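Local coordinates for thymidylate synthase 1 (Bacillus subtilis, PDB 1BKP), which probably catalyses the reductive methylation of dUMP to dTMP, using 5,10-methylenetetrahydrofolate as both methyl donor and reductant, and works as a homodimer, at residues S181-L186 with H221-H226. Residues are numbered along the deposited sequence; the frame is centred on the assembly and turned at random.
Sequences SNDMAL and HVYTRH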
loop_
_atom_site.group_PDB
_atom_site.type_symbol
_atom_site.label_atom_id
_atom_site.label_comp_id
_atom_site.label_asym_id
_atom_site.label_seq_id
_atom_site.Cartn_x
_atom_site.Cartn_y
_atom_site.Cartn_z
ATOM N N SER A 181 -1.348 7.918 6.133
ATOM C CA SER A 181 -2.170 8.993 6.664
ATOM C C SER A 181 -1.718 10.301 5.984
ATOM O O SER A 181 -0.565 10.371 5.615
ATOM C CB SER A 181 -1.839 9.165 8.181
ATOM O OG SER A 181 -2.745 10.124 8.606
ATOM N N ASN A 182 -2.601 11.283 5.801
ATOM C CA ASN A 182 -2.081 12.587 5.274
ATOM C C ASN A 182 -2.977 13.688 5.781
ATOM O O ASN A 182 -4.232 13.616 5.677
ATOM C CB ASN A 182 -2.206 12.608 3.748
ATOM C CG ASN A 182 -0.885 12.904 2.959
ATOM O OD1 ASN A 182 -0.988 13.139 1.808
ATOM N ND2 ASN A 182 0.301 12.862 3.566
ATOM N N ASP A 183 -2.366 14.736 6.328
ATOM C CA ASP A 183 -3.112 15.950 6.711
ATOM C C ASP A 183 -3.322 16.537 5.311
ATOM O O ASP A 183 -2.325 16.940 4.642
ATOM C CB ASP A 183 -2.148 16.829 7.539
ATOM C CG ASP A 183 -2.680 18.219 7.792
ATOM O OD1 ASP A 183 -3.586 18.696 7.092
ATOM O OD2 ASP A 183 -2.250 18.801 8.792
ATOM N N MET A 184 -4.578 16.543 4.835
ATOM C CA MET A 184 -4.879 17.026 3.497
ATOM C C MET A 184 -4.601 18.473 3.211
ATOM O O MET A 184 -4.350 18.810 2.062
ATOM C CB MET A 184 -6.315 16.700 3.101
ATOM C CG MET A 184 -6.546 15.147 3.108
ATOM S SD MET A 184 -5.443 14.287 1.965
ATOM C CE MET A 184 -6.142 14.796 0.443
ATOM N N ALA A 185 -4.642 19.313 4.253
ATOM C CA ALA A 185 -4.416 20.739 4.071
ATOM C C ALA A 185 -2.969 21.063 3.940
ATOM O O ALA A 185 -2.614 21.780 3.055
ATOM C CB ALA A 185 -5.003 21.557 5.273
ATOM N N LEU A 186 -2.166 20.595 4.890
ATOM C CA LEU A 186 -0.759 20.905 4.938
ATOM C C LEU A 186 0.208 19.865 4.327
ATOM O O LEU A 186 1.151 20.210 3.692
ATOM C CB LEU A 186 -0.387 21.131 6.385
ATOM C CG LEU A 186 -1.214 22.332 6.963
ATOM C CD1 LEU A 186 -1.112 22.314 8.466
ATOM C CD2 LEU A 186 -0.677 23.672 6.421
ATOM N N HIS A 221 -7.337 13.065 6.417
ATOM C CA HIS A 221 -7.973 13.970 7.424
ATOM C C HIS A 221 -7.711 15.426 7.299
ATOM O O HIS A 221 -6.739 15.813 6.661
ATOM C CB HIS A 221 -7.587 13.516 8.819
ATOM C CG HIS A 221 -6.094 13.397 9.032
ATOM N ND1 HIS A 221 -5.315 14.444 9.444
ATOM C CD2 HIS A 221 -5.255 12.336 8.943
ATOM C CE1 HIS A 221 -4.065 14.053 9.622
ATOM N NE2 HIS A 221 -3.998 12.768 9.319
ATOM N N VAL A 222 -8.668 16.241 7.801
ATOM C CA VAL A 222 -8.451 17.679 7.827
ATOM C C VAL A 222 -8.862 18.197 9.203
ATOM O O VAL A 222 -9.850 17.718 9.804
ATOM C CB VAL A 222 -9.154 18.493 6.731
ATOM C CG1 VAL A 222 -8.912 18.011 5.366
ATOM C CG2 VAL A 222 -10.561 18.645 6.965
ATOM N N TYR A 223 -8.020 19.040 9.793
ATOM C CA TYR A 223 -8.339 19.643 11.110
ATOM C C TYR A 223 -9.471 20.603 10.934
ATOM O O TYR A 223 -9.484 21.345 9.943
ATOM C CB TYR A 223 -7.153 20.320 11.736
ATOM C CG TYR A 223 -6.104 19.331 12.184
ATOM C CD1 TYR A 223 -5.179 18.822 11.301
ATOM C CD2 TYR A 223 -6.108 18.838 13.507
ATOM C CE1 TYR A 223 -4.283 17.813 11.690
ATOM C CE2 TYR A 223 -5.219 17.849 13.940
ATOM C CZ TYR A 223 -4.318 17.337 13.012
ATOM O OH TYR A 223 -3.533 16.285 13.402
ATOM N N THR A 224 -10.447 20.589 11.860
ATOM C CA THR A 224 -11.647 21.435 11.677
ATOM C C THR A 224 -11.374 22.906 11.464
ATOM O O THR A 224 -12.035 23.497 10.673
ATOM C CB THR A 224 -12.670 21.300 12.907
ATOM O OG1 THR A 224 -11.935 21.570 14.123
ATOM C CG2 THR A 224 -13.246 19.843 12.922
ATOM N N ARG A 225 -10.404 23.484 12.146
ATOM C CA ARG A 225 -10.137 24.934 11.900
ATOM C C ARG A 225 -9.506 25.219 10.581
ATOM O O ARG A 225 -9.226 26.396 10.261
ATOM C CB ARG A 225 -9.259 25.528 12.993
ATOM C CG ARG A 225 -9.952 25.553 14.325
ATOM C CD ARG A 225 -8.998 26.128 15.415
ATOM N NE ARG A 225 -9.657 26.188 16.709
ATOM C CZ ARG A 225 -9.106 26.679 17.826
ATOM N NH1 ARG A 225 -7.868 27.176 17.846
ATOM N NH2 ARG A 225 -9.815 26.650 18.945
ATOM N N HIS A 226 -9.147 24.170 9.824
ATOM C CA HIS A 226 -8.569 24.464 8.508
ATOM C C HIS A 226 -9.642 24.561 7.459
ATOM O O HIS A 226 -9.380 24.999 6.370
ATOM C CB HIS A 226 -7.517 23.416 8.116
ATOM C CG HIS A 226 -6.297 23.497 8.953
ATOM N ND1 HIS A 226 -5.412 22.464 9.087
ATOM C CD2 HIS A 226 -5.867 24.477 9.794
ATOM C CE1 HIS A 226 -4.471 22.783 9.978
ATOM N NE2 HIS A 226 -4.721 24.006 10.419
HETATM O O HOH W 1 -5.790 19.888 8.224
#
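Two parallel strand ends, Ser181–Asp183 and His221–Tyr223, meet in the predicted dUMP site of thymidylate synthase, shared between the two subunits. Asp183 pairs with His221: the backbone N of His221 donates to Asn182 O (3.2 Å), and His221 O accepts from Met184 N (2.9 Å), both bonds nearly straight. His221 has its CG between the backbone N and the carbonyl carbon (chi1 54°), which folds the imidazole back over the neighbouring strand. One ring face lies on the peptide, with Asn182 O 3.6 Å above the ring centre, while NE2 reaches Ser181 OG in the ring plane through a weak, bent hydrogen bond (3.0 Å, 132°). Beyond the strand pair a water bridges the two segments: it donates to Asp183 OD1 (2.7 Å), accepts from Tyr223 N and hydrogen-bonds His226 ND1. His226 NE2 is hydrogen-bonded to Glu275 O, so both ring nitrogens are held. Asp183 OD1 also takes Leu186 N from above the carboxylate plane, an Asx motif tying it to the turn after its strand. OD2 sits 3.7 Å from Tyr223 CE1 at the phenol ring's edge. On the face opposite Asp183 and His221, Met184 CB packs against Val222 CG1, and helix 3-17 covers this pair through Ile14. Arg140 of the second subunit packs on Ser181, His221 and Tyr223. Helix 188-206 makes the beta-alpha-beta crossover from strand 172-183 to strand 209-223, whose far side pairs with strand 39-49.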